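Local coordinates for conserved hypothetical protein (Streptococcus pneumoniae, PDB 2GK4) that is of unknown function but, as a Rossmann-like member of the DNA/pantothenate metabolism flavoprotein family, probably takes part in pantothenate (coenzyme A) metabolism, at residues 6-11 with 46-51; 31-36 with 55-60; 87-92 with 156-161; 73-78 with 142-147; 37-42 with 222-227. All blocks are in the same frame, centred on the assembly; numbering follows the deposited sequence. Where two conformers were deposited one is given.

Overall arrangement
The five contacts outline an alpha-beta-alpha sandwich. Contacts 1 and 3 are parallel strand pairs of one mixed sheet, their centres about 10 Å apart, and strands 5-9 and 87-90, one from each, are neighbours in it. Contacts 2 and 5 share helix 30-41, with centres about 12 Å apart, and belong to the layer of helices 30-41 and 216-228. Contact 4 lies on the other layer, with helices 71-81 and 145-151; its centre is about 24 Å from that of contact 5 and they do not touch. Contact 1 closes before contacts 3 and 4 open, whereas contact 5, its segments 180 residues apart, sets the last helix beside the first, so that both ends of the chain belong to one sandwich.

Contact 1: 6-11 with 46-51; sequences ILVTSG and VCLITT
I6 O accepts the N-H of C47 at 2.9 Å, one rung between the parallel strands 5-9 and 45-50. These are the two strands of a beta-alpha-beta crossover through helix 30-41 in a Rossmann-like sheet; their axes come within 4.6 Å of each other at an angle of 18°, with CA pairs in step from I6-V46 to T9-I49. L7 points to the face remote from that helix. Its CG stands anti to the backbone N (chi1 -175°), and its CD1 methyl lies 3.7 Å from C47 SG. V8 is bonded through both backbone groups: its N donates to C47 O, while its O receives I49 N at 2.8 Å. On the helix side, the V8 methyls divide the neighbours between them, CG2 lying 3.7 Å from V46 CG1 and CG1 3.8 Å from L48 CD1, with T36 packed above. T9 turns to the L7 face, where CG2 approaches I49 CB; its OG1 is engaged by M92 N and its O by S91 OG, which ties this strand to the next. S10, just past strand 5-9, donates through N to I49 O, and its OG accepts T50 OG1 at 3.0 Å. G11, whose positive phi (98°) suits glycine, brings its CA to 3.6 Å from T51 OG1, an oxygen that is also hydrogen-bonded to G12 N.

Contact 2: 31-36 with 55-60; sequences LGKIIT and LKPEPH
G32 O is gripped twice by T36, the helix residue that also touches the loop: T36 OG1 donates to G32 O at 2.9 Å and T36 N at 3.0 Å, the two arriving from opposite faces of the carbonyl plane. With the hydroxyl held against the helix backbone in this way, CG2 of T36 stands anti to its own N and lies 3.8 Å from P57 CG, the two side chains meeting at about a right angle. Residues 55-60 belong to the loop between strand 45-50 and strand 63-67 of the Rossmann-like sheet, and here it runs past one flank of helix 30-41; L48 of the sheet touches both T36 and P57 beneath. K33 carries the largest share of the contact. Its chain is extended as far as CE and passes over the loop, crossing L55 at a slant: CG is 3.9 Å from P57 N, CD is 3.9 Å from L55 CB, and CE comes to 3.2 Å from K56 O. A methylene beside an ammonium group is probably somewhat polarised, which would favour that carbonyl as a neighbour. The last torsion turns NZ out of the extended line (chi4 -78°), and NZ forms a salt bridge with E37, one helical turn on. K56 points away from the helix and donates through NZ to A54 O and T51 O.

Contact 3: 87-92 with 156-161; sequences VLIHSM and HLIGFK
Backbone bonds set V87, L88 and I89 in parallel register with H156, L157 and I158. L88 N donates to H156 O at 2.9 Å, I158 N to L88 O at 2.8 Å, and H90 N to I158 O almost straight, with an angle of 176° at the hydrogen. Beyond this the strands separate, the S91 and F160 CA atoms standing 5.9 Å apart, and a water fills the next rung: it donates to H90 O at 2.7 Å and accepts from F160 N. The two strands, 87-90 and 156-163, are adjacent and parallel in the middle of the Rossmann-like sheet, their axes only 7° off parallel. Apolar contacts fall on both faces. Under helices 30-41 and 216-228, the I158 CD1 methyl touches V87 CG1 at 3.9 Å and also reaches I89 CG1, the two isoleucines side by side and pointing the same way. On the other face L88 and L157 do likewise, with L88 CD2 and L157 CD1 3.7 Å apart. Ring contacts come last. F160, whose CG is anti to its carbonyl carbon (chi1 -76°), offers its edge: CD1 lies 3.2 Å from H90 O, near the ring plane, and I89 CG2 approaches CE1 in that plane. S91 CB comes obliquely to CE1, while S91 O is hydrogen-bonded to a glycerol, a molecule probably from the crystallisation liquor.

Contact 4: 73-78 with 142-147; sequences DLLIEM and PKIISL
I144 points at helix 71-81 and divides its two branches among three helix residues: CG1-CD1 to L74 and L75, CG2 to M78. Its CD1 methyl ends the longer branch, which is anti at chi2 (172°), and comes over the helix backbone 3.7 Å from L75 N, with L74 CD2 at 3.9 Å from the same methyl. L74 and L75 both slant across the isoleucine, and each has CG anti to its backbone N. CD1 of L75 lies 3.8 Å from I144 CG1, a tentative contact because L75 was modelled in two conformers. The second branch of I144 faces the next turn: CG2 meets M78 CG at 3.9 Å, the two side chains at about a right angle. M78, a selenomethionine, then bends at chi2 (-62°), which carries SE away from I144 and against L88 of the sheet; a further turn at chi3 places CE. In the alpha-beta-alpha sandwich, helices 71-81 and 145-151 pack on the same face of the central sheet, the one carrying L88 and L157, and the contact joins the first of them to the residues leading into the second. I144 immediately precedes helix 145-151, a weakly bonded one at this end, and its O accepts L147 N at 2.8 Å. On the outer side of the interface the methyls of L75 approach P142 CG and L147 CD1, looser contacts that likewise depend on the conformer. W151, one turn further along the second helix, touches both L75 and M78.

Contact 5: 37-42 with 222-227; sequences ETLLSA and LLLEKI
Helices 30-41 and 216-228 form one outer layer of the alpha-beta-alpha sandwich, and L224 of the second packs against T38, L39 and A42 of the first. The segment axes approach to 10.1 Å at an angle of 48°, a spacing bridged by side chains, since the nearest CA atoms, those of L39 and L224, are still 6.7 Å apart. L224 carries the largest share. Its CG stands anti to the backbone N (chi1 176°), and the two methyls beyond it spread over the first helix: CD1 lies 3.7 Å from A42 CB, and CD2 lies 3.9 Å from the same CB and 4.0 Å from T38 CG2. A42 thus meets both methyls of the fork, and its N has weak bonds to the carbonyls of T38 and L39. T38 gives only its methyl to the contact, because OG1 is turned back on its own helix and bonded to I34 O. L39 and L224 slide past each other in opposite directions, which brings L39 CD2 to 4.1 Å from L224 CD1. The same CD2 also reaches I227 CD1, at 3.9 Å, one turn later in the second helix, and there the side chains meet at about a right angle. Y44, in the short link to strand 45-50, touches L39, L224 and I227. Toward the sheet, L39 CD1 and I227 CD1 both rest on I89 of strand 87-90, while L223 packs on L186 and I188 of strand 186-191 and on I35 of helix 30-41.

Contact 1: 6-11 with 46-51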
# COMPACT_ATOMS: atom_id res chain seq x y z
N ILE A 6 18.71 22.03 -0.76
CA ILE A 6 18.59 20.74 -1.46
C ILE A 6 17.17 20.18 -1.33
O ILE A 6 16.65 20.03 -0.24
CB ILE A 6 19.58 19.69 -0.88
CG1 ILE A 6 20.96 20.32 -0.56
CG2 ILE A 6 19.68 18.49 -1.81
CD1 ILE A 6 21.78 20.68 -1.74
N LEU A 7 16.57 19.83 -2.48
CA LEU A 7 15.29 19.17 -2.51
C LEU A 7 15.55 17.68 -2.74
O LEU A 7 16.32 17.29 -3.62
CB LEU A 7 14.44 19.76 -3.67
CG LEU A 7 12.98 19.32 -3.85
CD1 LEU A 7 12.11 19.67 -2.63
CD2 LEU A 7 12.46 20.01 -5.11
N VAL A 8 14.93 16.85 -1.91
CA VAL A 8 15.15 15.42 -1.99
C VAL A 8 13.81 14.74 -2.07
O VAL A 8 12.84 15.17 -1.39
CB VAL A 8 15.98 14.87 -0.75
CG1 VAL A 8 16.16 13.36 -0.85
CG2 VAL A 8 17.35 15.60 -0.59
N THR A 9 13.70 13.69 -2.89
CA THR A 9 12.50 12.86 -2.83
C THR A 9 12.88 11.44 -2.42
O THR A 9 13.98 10.94 -2.75
CB THR A 9 11.70 12.79 -4.18
OG1 THR A 9 12.43 12.00 -5.14
CG2 THR A 9 11.44 14.21 -4.78
N SER A 10 11.99 10.81 -1.67
CA SER A 10 12.18 9.40 -1.36
C SER A 10 10.86 8.66 -1.17
O SER A 10 9.80 9.26 -0.99
CB SER A 10 13.02 9.26 -0.08
OG SER A 10 12.20 9.51 1.06
N GLY A 11 10.94 7.33 -1.17
CA GLY A 11 9.75 6.53 -0.90
C GLY A 11 9.13 6.07 -2.20
O GLY A 11 9.84 5.76 -3.15
N VAL A 46 17.55 21.07 3.85
CA VAL A 46 16.96 20.03 2.98
C VAL A 46 15.45 20.07 3.10
O VAL A 46 14.91 20.15 4.20
CB VAL A 46 17.42 18.60 3.38
CG1 VAL A 46 16.73 17.53 2.47
CG2 VAL A 46 18.95 18.48 3.32
N CYS A 47 14.76 19.98 1.97
CA CYS A 47 13.33 19.76 1.97
C CYS A 47 13.11 18.36 1.42
O CYS A 47 13.55 18.05 0.29
CB CYS A 47 12.63 20.81 1.11
SG CYS A 47 10.87 20.39 0.82
N LEU A 48 12.51 17.49 2.23
CA LEU A 48 12.29 16.10 1.81
C LEU A 48 10.84 15.87 1.45
O LEU A 48 9.95 16.04 2.29
CB LEU A 48 12.66 15.14 2.96
CG LEU A 48 12.39 13.66 2.70
CD1 LEU A 48 13.25 13.11 1.55
CD2 LEU A 48 12.58 12.80 3.98
N ILE A 49 10.61 15.51 0.19
CA ILE A 49 9.30 15.06 -0.25
C ILE A 49 9.30 13.55 -0.13
O ILE A 49 10.17 12.86 -0.70
CB ILE A 49 9.05 15.48 -1.72
CG1 ILE A 49 9.22 17.00 -1.87
CG2 ILE A 49 7.66 14.98 -2.21
CD1 ILE A 49 8.37 17.83 -0.91
N THR A 50 8.36 13.04 0.65
CA THR A 50 8.36 11.62 0.94
C THR A 50 6.92 11.08 1.11
O THR A 50 5.94 11.77 0.78
CB THR A 50 9.33 11.36 2.13
OG1 THR A 50 9.55 9.95 2.32
CG2 THR A 50 8.79 12.04 3.43
N THR A 51 6.79 9.85 1.58
CA THR A 51 5.52 9.12 1.49
C THR A 51 5.29 8.42 2.82
O THR A 51 6.19 8.38 3.70
CB THR A 51 5.47 8.16 0.25
OG1 THR A 51 6.48 7.12 0.38
CG2 THR A 51 5.74 8.92 -1.01

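Contact 2: 31-36 with 55-60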
# COMPACT_ATOMS: atom_id res chain seq x y z
N LEU A 31 17.61 4.61 1.18
CA LEU A 31 18.73 5.36 0.63
C LEU A 31 18.47 6.87 0.70
O LEU A 31 19.35 7.63 1.12
CB LEU A 31 19.01 4.89 -0.77
CG LEU A 31 20.19 5.54 -1.48
CD1 LEU A 31 21.52 5.41 -0.71
CD2 LEU A 31 20.29 4.88 -2.85
N GLY A 32 17.24 7.28 0.38
CA GLY A 32 16.82 8.67 0.55
C GLY A 32 17.05 9.20 1.96
O GLY A 32 17.51 10.33 2.15
N LYS A 33 16.72 8.37 2.95
CA LYS A 33 16.93 8.72 4.35
C LYS A 33 18.41 8.97 4.64
O LYS A 33 18.75 9.97 5.25
CB LYS A 33 16.37 7.62 5.27
CG LYS A 33 16.69 7.83 6.76
CD LYS A 33 16.06 6.71 7.57
CE LYS A 33 16.24 6.93 9.04
NZ LYS A 33 17.64 6.55 9.44
N ILE A 34 19.28 8.08 4.17
CA ILE A 34 20.73 8.20 4.46
C ILE A 34 21.31 9.42 3.76
O ILE A 34 22.11 10.17 4.34
CB ILE A 34 21.51 6.93 4.07
CG1 ILE A 34 21.04 5.72 4.91
CG2 ILE A 34 23.03 7.13 4.29
CD1 ILE A 34 21.65 4.38 4.44
N ILE A 35 20.88 9.66 2.52
CA ILE A 35 21.34 10.84 1.80
C ILE A 35 20.95 12.11 2.55
O ILE A 35 21.77 13.01 2.75
CB ILE A 35 20.79 10.83 0.36
CG1 ILE A 35 21.52 9.69 -0.41
CG2 ILE A 35 21.01 12.21 -0.32
CD1 ILE A 35 20.81 9.34 -1.76
N THR A 36 19.70 12.15 2.99
CA THR A 36 19.18 13.31 3.71
C THR A 36 19.97 13.53 5.00
O THR A 36 20.39 14.66 5.27
CB THR A 36 17.66 13.19 3.97
OG1 THR A 36 16.97 13.09 2.71
CG2 THR A 36 17.13 14.42 4.74
N LEU A 55 10.86 5.31 5.28
CA LEU A 55 11.69 5.51 6.46
C LEU A 55 12.01 6.99 6.56
O LEU A 55 12.43 7.58 5.60
CB LEU A 55 13.00 4.71 6.34
CG LEU A 55 12.78 3.19 6.33
CD1 LEU A 55 14.10 2.44 5.98
CD2 LEU A 55 12.19 2.72 7.66
N LYS A 56 11.79 7.58 7.71
CA LYS A 56 12.03 9.02 7.83
C LYS A 56 13.31 9.32 8.61
O LYS A 56 13.58 8.68 9.62
CB LYS A 56 10.86 9.74 8.54
CG LYS A 56 9.44 9.39 8.06
CD LYS A 56 9.12 10.02 6.69
CE LYS A 56 7.65 9.82 6.34
NZ LYS A 56 7.19 8.40 6.27
N PRO A 57 14.06 10.34 8.16
CA PRO A 57 15.12 10.82 9.03
C PRO A 57 14.54 11.42 10.31
O PRO A 57 13.35 11.81 10.36
CB PRO A 57 15.79 11.94 8.21
CG PRO A 57 15.12 11.99 6.90
CD PRO A 57 13.95 11.10 6.90
N GLU A 58 15.36 11.49 11.34
CA GLU A 58 14.94 12.16 12.57
C GLU A 58 14.73 13.65 12.29
O GLU A 58 15.41 14.22 11.42
CB GLU A 58 15.99 12.00 13.67
CG GLU A 58 16.08 10.57 14.21
CD GLU A 58 14.79 10.14 14.87
OE1 GLU A 58 14.44 10.75 15.90
OE2 GLU A 58 14.13 9.21 14.36
N PRO A 59 13.83 14.27 13.05
CA PRO A 59 13.64 15.72 13.00
C PRO A 59 14.95 16.48 13.11
O PRO A 59 15.87 16.06 13.82
CB PRO A 59 12.77 15.99 14.24
CG PRO A 59 11.95 14.73 14.34
CD PRO A 59 12.94 13.65 14.06
N HIS A 60 15.03 17.58 12.37
CA HIS A 60 16.24 18.39 12.31
C HIS A 60 15.83 19.82 12.00
O HIS A 60 14.93 20.03 11.19
CB HIS A 60 17.17 17.88 11.20
CG HIS A 60 18.56 18.42 11.27
ND1 HIS A 60 18.89 19.69 10.84
CD2 HIS A 60 19.71 17.85 11.70
CE1 HIS A 60 20.19 19.88 11.01
NE2 HIS A 60 20.70 18.78 11.54

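Contact 3: 87-92 with 156-161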
# COMPACT_ATOMS: atom_id res chain seq x y z
N VAL A 87 19.49 22.14 -5.88
CA VAL A 87 19.75 20.74 -6.22
C VAL A 87 18.49 19.94 -5.98
O VAL A 87 17.78 20.17 -5.00
CB VAL A 87 20.88 20.15 -5.32
CG1 VAL A 87 21.12 18.64 -5.64
CG2 VAL A 87 22.14 20.97 -5.47
N LEU A 88 18.21 19.00 -6.90
CA LEU A 88 17.14 17.99 -6.69
C LEU A 88 17.77 16.58 -6.75
O LEU A 88 18.39 16.20 -7.74
CB LEU A 88 16.03 18.12 -7.76
CG LEU A 88 15.03 16.95 -7.82
CD1 LEU A 88 14.30 16.76 -6.45
CD2 LEU A 88 14.02 17.18 -8.94
N ILE A 89 17.58 15.81 -5.68
CA ILE A 89 17.98 14.43 -5.64
C ILE A 89 16.72 13.61 -5.64
O ILE A 89 16.04 13.50 -4.62
CB ILE A 89 18.87 14.10 -4.40
CG1 ILE A 89 20.09 14.99 -4.39
CG2 ILE A 89 19.20 12.60 -4.37
CD1 ILE A 89 20.92 14.87 -3.05
N HIS A 90 16.39 13.10 -6.82
CA HIS A 90 15.13 12.41 -7.01
C HIS A 90 15.28 10.91 -6.81
O HIS A 90 15.68 10.18 -7.75
CB HIS A 90 14.53 12.73 -8.39
CG HIS A 90 13.19 12.11 -8.59
ND1 HIS A 90 12.86 11.36 -9.71
CD2 HIS A 90 12.11 12.07 -7.77
CE1 HIS A 90 11.61 10.94 -9.59
NE2 HIS A 90 11.14 11.35 -8.42
N SER A 91 14.98 10.43 -5.61
CA SER A 91 15.09 9.00 -5.37
C SER A 91 13.77 8.26 -5.16
O SER A 91 13.77 7.02 -5.01
CB SER A 91 16.08 8.72 -4.22
OG SER A 91 15.44 8.79 -2.96
N MSE A 92 12.67 9.00 -5.11
CA MSE A 92 11.35 8.36 -4.93
C MSE A 92 11.06 7.42 -6.12
O MSE A 92 11.42 7.74 -7.26
CB MSE A 92 10.25 9.44 -4.85
CG MSE A 92 8.85 8.86 -4.58
SE MSE A 92 7.53 10.29 -4.61
CE MSE A 92 8.11 11.24 -2.97
N HIS A 156 20.57 21.69 -10.25
CA HIS A 156 21.37 20.49 -10.50
C HIS A 156 20.47 19.28 -10.26
O HIS A 156 20.02 19.06 -9.14
CB HIS A 156 22.58 20.49 -9.57
CG HIS A 156 23.51 21.64 -9.82
ND1 HIS A 156 24.17 21.80 -11.02
CD2 HIS A 156 23.85 22.70 -9.06
CE1 HIS A 156 24.89 22.90 -10.98
NE2 HIS A 156 24.72 23.47 -9.80
N LEU A 157 20.18 18.53 -11.33
CA LEU A 157 19.23 17.42 -11.26
C LEU A 157 19.95 16.08 -11.14
O LEU A 157 20.70 15.68 -12.05
CB LEU A 157 18.33 17.39 -12.48
CG LEU A 157 17.40 16.20 -12.69
CD1 LEU A 157 16.51 15.98 -11.45
CD2 LEU A 157 16.54 16.52 -13.96
N ILE A 158 19.67 15.38 -10.07
CA ILE A 158 20.25 14.08 -9.84
C ILE A 158 19.12 13.08 -9.76
O ILE A 158 18.19 13.22 -8.95
CB ILE A 158 21.11 14.03 -8.55
CG1 ILE A 158 22.30 14.99 -8.70
CG2 ILE A 158 21.56 12.58 -8.31
CD1 ILE A 158 22.82 15.58 -7.41
N GLY A 159 19.18 12.08 -10.64
CA GLY A 159 18.16 11.02 -10.60
C GLY A 159 18.78 9.66 -10.34
O GLY A 159 20.01 9.53 -10.18
N PHE A 160 17.90 8.65 -10.28
CA PHE A 160 18.27 7.25 -10.07
C PHE A 160 17.66 6.40 -11.15
O PHE A 160 16.67 6.78 -11.78
CB PHE A 160 17.75 6.77 -8.69
CG PHE A 160 18.55 7.28 -7.54
CD1 PHE A 160 18.37 8.58 -7.08
CD2 PHE A 160 19.50 6.47 -6.93
CE1 PHE A 160 19.15 9.07 -6.01
CE2 PHE A 160 20.25 6.94 -5.85
CZ PHE A 160 20.08 8.25 -5.42
N LYS A 161 18.27 5.24 -11.40
CA LYS A 161 17.71 4.29 -12.31
C LYS A 161 17.95 2.91 -11.73
O LYS A 161 19.09 2.56 -11.43
CB LYS A 161 18.39 4.41 -13.68
CG LYS A 161 17.93 3.39 -14.71
CD LYS A 161 16.46 3.59 -15.07
CE LYS A 161 16.24 4.89 -15.80
NZ LYS A 161 14.78 5.12 -16.01
O HOH W 1 15.14 9.23 -10.27

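Contact 4: 73-78 with 142-147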
# COMPACT_ATOMS: atom_id res chain seq x y z
N ASP A 73 0.11 14.40 -6.69
CA ASP A 73 0.70 15.14 -5.55
C ASP A 73 2.16 15.48 -5.84
O ASP A 73 2.61 16.61 -5.55
CB ASP A 73 0.64 14.34 -4.23
CG ASP A 73 -0.77 14.05 -3.73
OD1 ASP A 73 -1.75 14.68 -4.18
OD2 ASP A 73 -0.88 13.13 -2.86
N LEU A 74 2.90 14.52 -6.40
CA LEU A 74 4.33 14.75 -6.67
C LEU A 74 4.52 15.84 -7.72
O LEU A 74 5.35 16.74 -7.59
CB LEU A 74 5.04 13.45 -7.10
CG LEU A 74 6.52 13.70 -7.49
CD1 LEU A 74 7.33 14.16 -6.27
CD2 LEU A 74 7.08 12.45 -8.05
N LEU A 75 3.71 15.77 -8.78
CA LEU A 75 3.74 16.79 -9.84
C LEU A 75 3.54 18.20 -9.26
O LEU A 75 4.28 19.13 -9.58
CB LEU A 75 2.65 16.47 -10.87
CG LEU A 75 2.48 17.48 -12.02
CD1 LEU A 75 3.72 17.51 -12.92
CD2 LEU A 75 1.23 17.12 -12.84
N ILE A 76 2.55 18.34 -8.39
CA ILE A 76 2.24 19.62 -7.78
C ILE A 76 3.39 20.13 -6.88
O ILE A 76 3.76 21.30 -6.92
CB ILE A 76 0.91 19.51 -7.01
CG1 ILE A 76 -0.23 19.30 -8.02
CG2 ILE A 76 0.69 20.71 -6.05
CD1 ILE A 76 -1.50 18.77 -7.33
N GLU A 77 3.96 19.24 -6.07
CA GLU A 77 5.09 19.64 -5.19
C GLU A 77 6.30 20.10 -5.97
O GLU A 77 6.96 21.09 -5.61
CB GLU A 77 5.52 18.49 -4.26
CG GLU A 77 4.51 18.17 -3.20
CD GLU A 77 4.20 19.33 -2.24
OE1 GLU A 77 3.03 19.43 -1.84
OE2 GLU A 77 5.13 20.09 -1.87
N MSE A 78 6.61 19.38 -7.05
CA MSE A 78 7.81 19.71 -7.85
C MSE A 78 7.60 21.04 -8.55
O MSE A 78 8.49 21.90 -8.59
CB MSE A 78 8.05 18.65 -8.92
CG MSE A 78 8.50 17.31 -8.40
SE MSE A 78 10.21 17.30 -7.45
CE MSE A 78 9.48 17.48 -5.73
N PRO A 142 1.56 11.25 -15.56
CA PRO A 142 2.16 12.43 -16.23
C PRO A 142 3.68 12.43 -16.14
O PRO A 142 4.24 11.95 -15.13
CB PRO A 142 1.67 13.62 -15.41
CG PRO A 142 1.31 13.02 -14.02
CD PRO A 142 0.75 11.65 -14.39
N LYS A 143 4.35 12.93 -17.18
CA LYS A 143 5.78 13.16 -17.06
C LYS A 143 5.97 14.21 -15.97
O LYS A 143 5.12 15.10 -15.80
CB LYS A 143 6.43 13.57 -18.40
CG LYS A 143 5.82 14.78 -19.10
CD LYS A 143 6.66 15.19 -20.32
CE LYS A 143 7.63 16.34 -19.97
NZ LYS A 143 8.54 16.77 -21.08
N ILE A 144 7.04 14.07 -15.19
CA ILE A 144 7.34 14.99 -14.10
C ILE A 144 8.81 15.38 -14.15
O ILE A 144 9.14 16.55 -14.31
CB ILE A 144 7.00 14.39 -12.69
CG1 ILE A 144 5.50 14.14 -12.55
CG2 ILE A 144 7.44 15.33 -11.57
CD1 ILE A 144 5.09 13.35 -11.25
N ILE A 145 9.70 14.40 -13.98
CA ILE A 145 11.13 14.72 -13.90
C ILE A 145 11.63 15.42 -15.16
O ILE A 145 12.48 16.34 -15.07
CB ILE A 145 11.92 13.48 -13.51
CG1 ILE A 145 11.36 12.98 -12.16
CG2 ILE A 145 13.44 13.76 -13.38
CD1 ILE A 145 11.43 14.05 -11.01
N SER A 146 11.10 15.05 -16.32
CA SER A 146 11.52 15.73 -17.56
C SER A 146 11.10 17.20 -17.61
O SER A 146 11.57 17.95 -18.49
CB SER A 146 11.02 14.97 -18.78
OG SER A 146 9.62 15.06 -18.91
N LEU A 147 10.23 17.64 -16.68
CA LEU A 147 9.84 19.05 -16.56
C LEU A 147 10.73 19.86 -15.63
O LEU A 147 10.67 21.09 -15.61
CB LEU A 147 8.39 19.19 -16.06
CG LEU A 147 7.35 18.54 -16.97
CD1 LEU A 147 5.96 18.71 -16.41
CD2 LEU A 147 7.46 19.18 -18.35

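Contact 5: 37-42 with 222-227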
# COMPACT_ATOMS: atom_id res chain seq x y z
N GLU A 37 20.13 12.47 5.81
CA GLU A 37 20.96 12.56 7.04
C GLU A 37 22.36 13.09 6.76
O GLU A 37 22.88 13.93 7.49
CB GLU A 37 21.09 11.18 7.69
CG GLU A 37 19.78 10.68 8.23
CD GLU A 37 19.84 9.22 8.65
OE1 GLU A 37 20.77 8.46 8.25
OE2 GLU A 37 18.91 8.81 9.36
N THR A 38 22.96 12.58 5.69
CA THR A 38 24.31 12.99 5.31
C THR A 38 24.36 14.48 5.01
O THR A 38 25.27 15.19 5.50
CB THR A 38 24.85 12.16 4.14
OG1 THR A 38 24.87 10.78 4.55
CG2 THR A 38 26.28 12.57 3.77
N LEU A 39 23.37 14.96 4.25
CA LEU A 39 23.34 16.40 3.90
C LEU A 39 23.09 17.27 5.13
O LEU A 39 23.76 18.30 5.34
CB LEU A 39 22.29 16.66 2.81
CG LEU A 39 22.62 15.92 1.51
CD1 LEU A 39 21.39 15.89 0.63
CD2 LEU A 39 23.81 16.56 0.80
N LEU A 40 22.16 16.84 5.97
CA LEU A 40 21.82 17.63 7.17
C LEU A 40 23.05 17.76 8.07
O LEU A 40 23.37 18.87 8.59
CB LEU A 40 20.69 16.94 7.93
CG LEU A 40 19.32 17.06 7.23
CD1 LEU A 40 18.27 16.16 7.89
CD2 LEU A 40 18.87 18.55 7.10
N SER A 41 23.76 16.65 8.25
CA SER A 41 24.91 16.63 9.16
C SER A 41 26.12 17.39 8.61
O SER A 41 27.05 17.76 9.36
CB SER A 41 25.26 15.19 9.52
OG SER A 41 24.20 14.60 10.25
N ALA A 42 26.10 17.66 7.31
CA ALA A 42 27.08 18.55 6.69
C ALA A 42 26.61 20.02 6.60
O ALA A 42 27.33 20.85 6.04
CB ALA A 42 27.49 18.02 5.30
N LEU A 222 29.70 10.28 -1.61
CA LEU A 222 30.03 10.75 -2.95
C LEU A 222 29.05 11.84 -3.41
O LEU A 222 29.47 12.87 -3.97
CB LEU A 222 30.10 9.58 -3.95
CG LEU A 222 30.56 9.97 -5.37
CD1 LEU A 222 31.88 10.71 -5.34
CD2 LEU A 222 30.64 8.74 -6.27
N LEU A 223 27.76 11.65 -3.18
CA LEU A 223 26.82 12.72 -3.49
C LEU A 223 27.19 13.96 -2.72
O LEU A 223 27.14 15.05 -3.27
CB LEU A 223 25.38 12.33 -3.15
CG LEU A 223 24.59 11.67 -4.26
CD1 LEU A 223 23.32 11.04 -3.65
CD2 LEU A 223 24.23 12.69 -5.35
N LEU A 224 27.57 13.81 -1.44
CA LEU A 224 27.98 14.99 -0.67
C LEU A 224 29.15 15.72 -1.35
O LEU A 224 29.12 16.95 -1.51
CB LEU A 224 28.28 14.64 0.80
CG LEU A 224 28.81 15.80 1.68
CD1 LEU A 224 27.80 16.93 1.80
CD2 LEU A 224 29.18 15.29 3.10
N GLU A 225 30.15 14.95 -1.77
CA GLU A 225 31.31 15.48 -2.47
C GLU A 225 30.92 16.21 -3.76
O GLU A 225 31.43 17.30 -4.05
CB GLU A 225 32.29 14.34 -2.77
CG GLU A 225 33.57 14.76 -3.48
CD GLU A 225 34.34 13.56 -4.02
OE1 GLU A 225 34.75 12.73 -3.19
OE2 GLU A 225 34.52 13.46 -5.25
N LYS A 226 30.01 15.62 -4.53
CA LYS A 226 29.60 16.20 -5.80
C LYS A 226 28.82 17.48 -5.59
O LYS A 226 28.97 18.46 -6.34
CB LYS A 226 28.81 15.17 -6.61
CG LYS A 226 29.71 14.06 -7.15
CD LYS A 226 28.94 13.09 -8.01
CE LYS A 226 29.01 13.47 -9.48
NZ LYS A 226 30.41 13.55 -10.00
N ILE A 227 27.99 17.48 -4.54
CA ILE A 227 27.23 18.68 -4.23
C ILE A 227 28.15 19.78 -3.69
O ILE A 227 27.99 20.95 -4.06
CB ILE A 227 26.06 18.38 -3.25
CG1 ILE A 227 24.97 17.63 -4.02
CG2 ILE A 227 25.48 19.67 -2.68
CD1 ILE A 227 23.98 16.98 -3.12